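Local coordinates for protein glutamate--tRNA ligase (Methanothermobacter thermautotrophicus, PDB 3AII) that probably catalyses the ATP-dependent attachment of glutamate to its tRNA, first forming glutamyl-adenylate and then transferring the amino acid to the acceptor end, at residues Ile151-Glu156 / Thr354-Ala359. Residues are numbered along the deposited sequence; the frame is centred on the assembly and turned at random.
Sequences IPADLE and TLRAIA. With EDO (1,2-ethanediol), chain C.
Asp154 and Leu355, whose CA atoms lie 6.9 Å apart, mark where helix 147-158 meets the first turn of helix 355-360, the local axes 11.2 Å apart at closest approach and inclined by 45°. At that separation polar side chains do most of the bridging. Arg356 runs extended from CG to NE, crosses Asp154 at about a right angle and forms a salt bridge with it: NE donates to Asp154 OD1 at 2.8 Å, on the syn lone pair, with the oxygen tilted 23° from the guanidinium plane. The bond is bent, and Arg356 NH2 adds a weak one to the same OD1 at 3.2 Å, while Ala153 CB packs obliquely against NH2. Hydroxyl O1 of a 1,2-ethanediol, probably from the crystallisation liquor, lies over one guanidinium face and donates to Asp154 OD1 at 2.6 Å. The other carboxylate oxygen, Asp154 OD2, accepts a hydrogen bond from a water 2.8 Å away, which in turn accepts one from Arg356 N; OD2 also accepts from Leu109 N, within the HIGH motif. Apart from these polar bonds, Leu355 CD1 touches Asp154 CB at 4.2 Å. Thr354 N-caps the second helix through OG1, bonded to Ala357 N at 2.9 Å. With both its oxygens engaged, the buried carboxylate is fixed in rotation and probably stays ionised, tying two helices of the catalytic domain to the backbone of its signature motif.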
ATOM      1  N   ILE A 151      -1.945 -10.884  -1.333  1.00 17.44           N
ATOM      2  CA  ILE A 151      -1.375 -10.430  -0.075  1.00 12.98           C
ATOM      3  C   ILE A 151       0.009 -11.015   0.220  1.00 17.17           C
ATOM      4  O   ILE A 151       0.932 -10.280   0.538  1.00 14.86           O
ATOM      5  CB  ILE A 151      -2.372 -10.640   1.087  1.00 16.35           C
ATOM      6  CG1 ILE A 151      -3.483  -9.584   0.984  1.00 17.77           C
ATOM      7  CG2 ILE A 151      -1.652 -10.550   2.435  1.00 17.62           C
ATOM      8  CD1 ILE A 151      -4.655  -9.818   1.939  1.00 18.70           C
ATOM      9  N   PRO A 152       0.168 -12.337   0.115  1.00 15.74           N
ATOM     10  CA  PRO A 152       1.529 -12.811   0.393  1.00 17.27           C
ATOM     11  C   PRO A 152       2.552 -12.324  -0.635  1.00 19.19           C
ATOM     12  O   PRO A 152       3.711 -12.082  -0.298  1.00 16.33           O
ATOM     13  CB  PRO A 152       1.392 -14.342   0.352  1.00 19.61           C
ATOM     14  CG  PRO A 152      -0.001 -14.623  -0.139  1.00 25.86           C
ATOM     15  CD  PRO A 152      -0.824 -13.424   0.114  1.00 19.80           C
ATOM     16  N   ALA A 153       2.133 -12.171  -1.882  1.00 15.17           N
ATOM     17  CA  ALA A 153       3.031 -11.641  -2.902  1.00 17.45           C
ATOM     18  C   ALA A 153       3.485 -10.215  -2.539  1.00 20.26           C
ATOM     19  O   ALA A 153       4.661  -9.855  -2.716  1.00 19.88           O
ATOM     20  CB  ALA A 153       2.351 -11.671  -4.273  1.00 16.73           C
ATOM     21  N   ASP A 154       2.551  -9.407  -2.028  1.00 16.71           N
ATOM     22  CA  ASP A 154       2.862  -8.032  -1.627  1.00 16.14           C
ATOM     23  C   ASP A 154       3.837  -8.027  -0.462  1.00 16.89           C
ATOM     24  O   ASP A 154       4.740  -7.191  -0.409  1.00 16.92           O
ATOM     25  CB  ASP A 154       1.600  -7.262  -1.220  1.00 17.66           C
ATOM     26  CG  ASP A 154       0.660  -6.955  -2.403  1.00 20.81           C
ATOM     27  OD1 ASP A 154       0.990  -7.221  -3.581  1.00 20.03           O
ATOM     28  OD2 ASP A 154      -0.451  -6.462  -2.131  1.00 26.76           O
ATOM     29  N   LEU A 155       3.637  -8.941   0.488  1.00 16.22           N
ATOM     30  CA  LEU A 155       4.545  -9.070   1.626  1.00 14.43           C
ATOM     31  C   LEU A 155       5.955  -9.443   1.174  1.00 17.34           C
ATOM     32  O   LEU A 155       6.941  -8.924   1.695  1.00 18.10           O
ATOM     33  CB  LEU A 155       4.031 -10.132   2.593  1.00 13.99           C
ATOM     34  CG  LEU A 155       2.854  -9.661   3.431  1.00 14.96           C
ATOM     35  CD1 LEU A 155       2.312 -10.801   4.295  1.00 16.48           C
ATOM     36  CD2 LEU A 155       3.303  -8.499   4.304  1.00 15.50           C
ATOM     37  N   GLU A 156       6.044 -10.371   0.225  1.00 16.06           N
ATOM     38  CA  GLU A 156       7.337 -10.764  -0.327  1.00 20.84           C
ATOM     39  C   GLU A 156       8.005  -9.543  -0.953  1.00 20.60           C
ATOM     40  O   GLU A 156       9.195  -9.301  -0.755  1.00 18.37           O
ATOM     41  CB  GLU A 156       7.182 -11.896  -1.364  1.00 15.62           C
ATOM     42  CG  GLU A 156       6.783 -13.264  -0.769  1.00 17.31           C
ATOM     43  CD  GLU A 156       6.373 -14.265  -1.829  1.00 32.20           C
ATOM     44  OE1 GLU A 156       6.159 -13.851  -2.986  1.00 31.09           O
ATOM     45  OE2 GLU A 156       6.251 -15.467  -1.515  1.00 24.71           O
ATOM     46  N   THR A 354      -2.167   1.463  -3.663  1.00 20.77           N
ATOM     47  CA  THR A 354      -1.753   0.083  -3.424  1.00 22.27           C
ATOM     48  C   THR A 354      -0.240  -0.052  -3.562  1.00 20.97           C
ATOM     49  O   THR A 354       0.402   0.735  -4.262  1.00 19.07           O
ATOM     50  CB  THR A 354      -2.409  -0.893  -4.413  1.00 22.46           C
ATOM     51  OG1 THR A 354      -2.089  -0.506  -5.752  1.00 21.80           O
ATOM     52  CG2 THR A 354      -3.930  -0.888  -4.252  1.00 24.51           C
ATOM     53  N   LEU A 355       0.333  -1.048  -2.892  1.00 18.69           N
ATOM     54  CA  LEU A 355       1.743  -1.358  -3.121  1.00 16.36           C
ATOM     55  C   LEU A 355       1.985  -1.691  -4.598  1.00 18.99           C
ATOM     56  O   LEU A 355       3.023  -1.343  -5.164  1.00 17.93           O
ATOM     57  CB  LEU A 355       2.187  -2.507  -2.214  1.00 17.46           C
ATOM     58  CG  LEU A 355       2.020  -2.207  -0.716  1.00 16.35           C
ATOM     59  CD1 LEU A 355       2.604  -3.363   0.109  1.00 18.79           C
ATOM     60  CD2 LEU A 355       2.673  -0.886  -0.343  1.00 19.93           C
ATOM     61  N   ARG A 356       1.026  -2.358  -5.231  1.00 17.86           N
ATOM     62  CA  ARG A 356       1.161  -2.691  -6.652  1.00 18.29           C
ATOM     63  C   ARG A 356       1.263  -1.455  -7.541  1.00 18.61           C
ATOM     64  O   ARG A 356       2.115  -1.391  -8.435  1.00 17.57           O
ATOM     65  CB  ARG A 356       0.017  -3.612  -7.102  1.00 23.18           C
ATOM     66  CG  ARG A 356       0.200  -5.021  -6.557  1.00 20.66           C
ATOM     67  CD  ARG A 356      -1.093  -5.822  -6.356  1.00 22.86           C
ATOM     68  NE  ARG A 356      -0.703  -7.092  -5.750  1.00 23.15           N
ATOM     69  CZ  ARG A 356      -0.575  -8.234  -6.409  1.00 26.66           C
ATOM     70  NH1 ARG A 356      -0.879  -8.304  -7.700  1.00 25.84           N
ATOM     71  NH2 ARG A 356      -0.162  -9.318  -5.772  1.00 22.46           N
ATOM     72  N   ALA A 357       0.413  -0.461  -7.294  1.00 17.30           N
ATOM     73  CA  ALA A 357       0.466   0.759  -8.082  1.00 19.09           C
ATOM     74  C   ALA A 357       1.792   1.479  -7.878  1.00 17.31           C
ATOM     75  O   ALA A 357       2.415   1.923  -8.850  1.00 18.18           O
ATOM     76  CB  ALA A 357      -0.699   1.678  -7.733  1.00 25.20           C
ATOM     77  N   ILE A 358       2.238   1.617  -6.632  1.00 18.36           N
ATOM     78  CA  ILE A 358       3.482   2.364  -6.429  1.00 22.26           C
ATOM     79  C   ILE A 358       4.708   1.603  -6.939  1.00 18.96           C
ATOM     80  O   ILE A 358       5.642   2.215  -7.476  1.00 17.46           O
ATOM     81  CB  ILE A 358       3.681   2.879  -4.988  1.00 22.93           C
ATOM     82  CG1 ILE A 358       3.745   1.735  -3.982  1.00 21.17           C
ATOM     83  CG2 ILE A 358       2.563   3.846  -4.611  1.00 26.68           C
ATOM     84  CD1 ILE A 358       4.067   2.199  -2.571  1.00 35.13           C
ATOM     85  N   ALA A 359       4.703   0.278  -6.806  1.00 17.04           N
ATOM     86  CA  ALA A 359       5.779  -0.522  -7.404  1.00 17.75           C
ATOM     87  C   ALA A 359       5.863  -0.337  -8.915  1.00 19.74           C
ATOM     88  O   ALA A 359       6.959  -0.297  -9.496  1.00 18.62           O
ATOM     89  CB  ALA A 359       5.624  -2.001  -7.056  1.00 17.04           C
TER
HETATM   90  C1  EDO C 602       3.440  -5.639  -4.860  1.00 26.05           C
HETATM   91  O1  EDO C 602       3.153  -7.032  -5.100  1.00 24.87           O
HETATM   92  C2  EDO C 602       4.498  -5.172  -5.852  1.00 25.53           C
HETATM   93  O2  EDO C 602       3.982  -5.292  -7.186  1.00 25.74           O
HETATM   94  O   HOH W   1      -0.745  -4.044  -3.563  1.00 19.71           O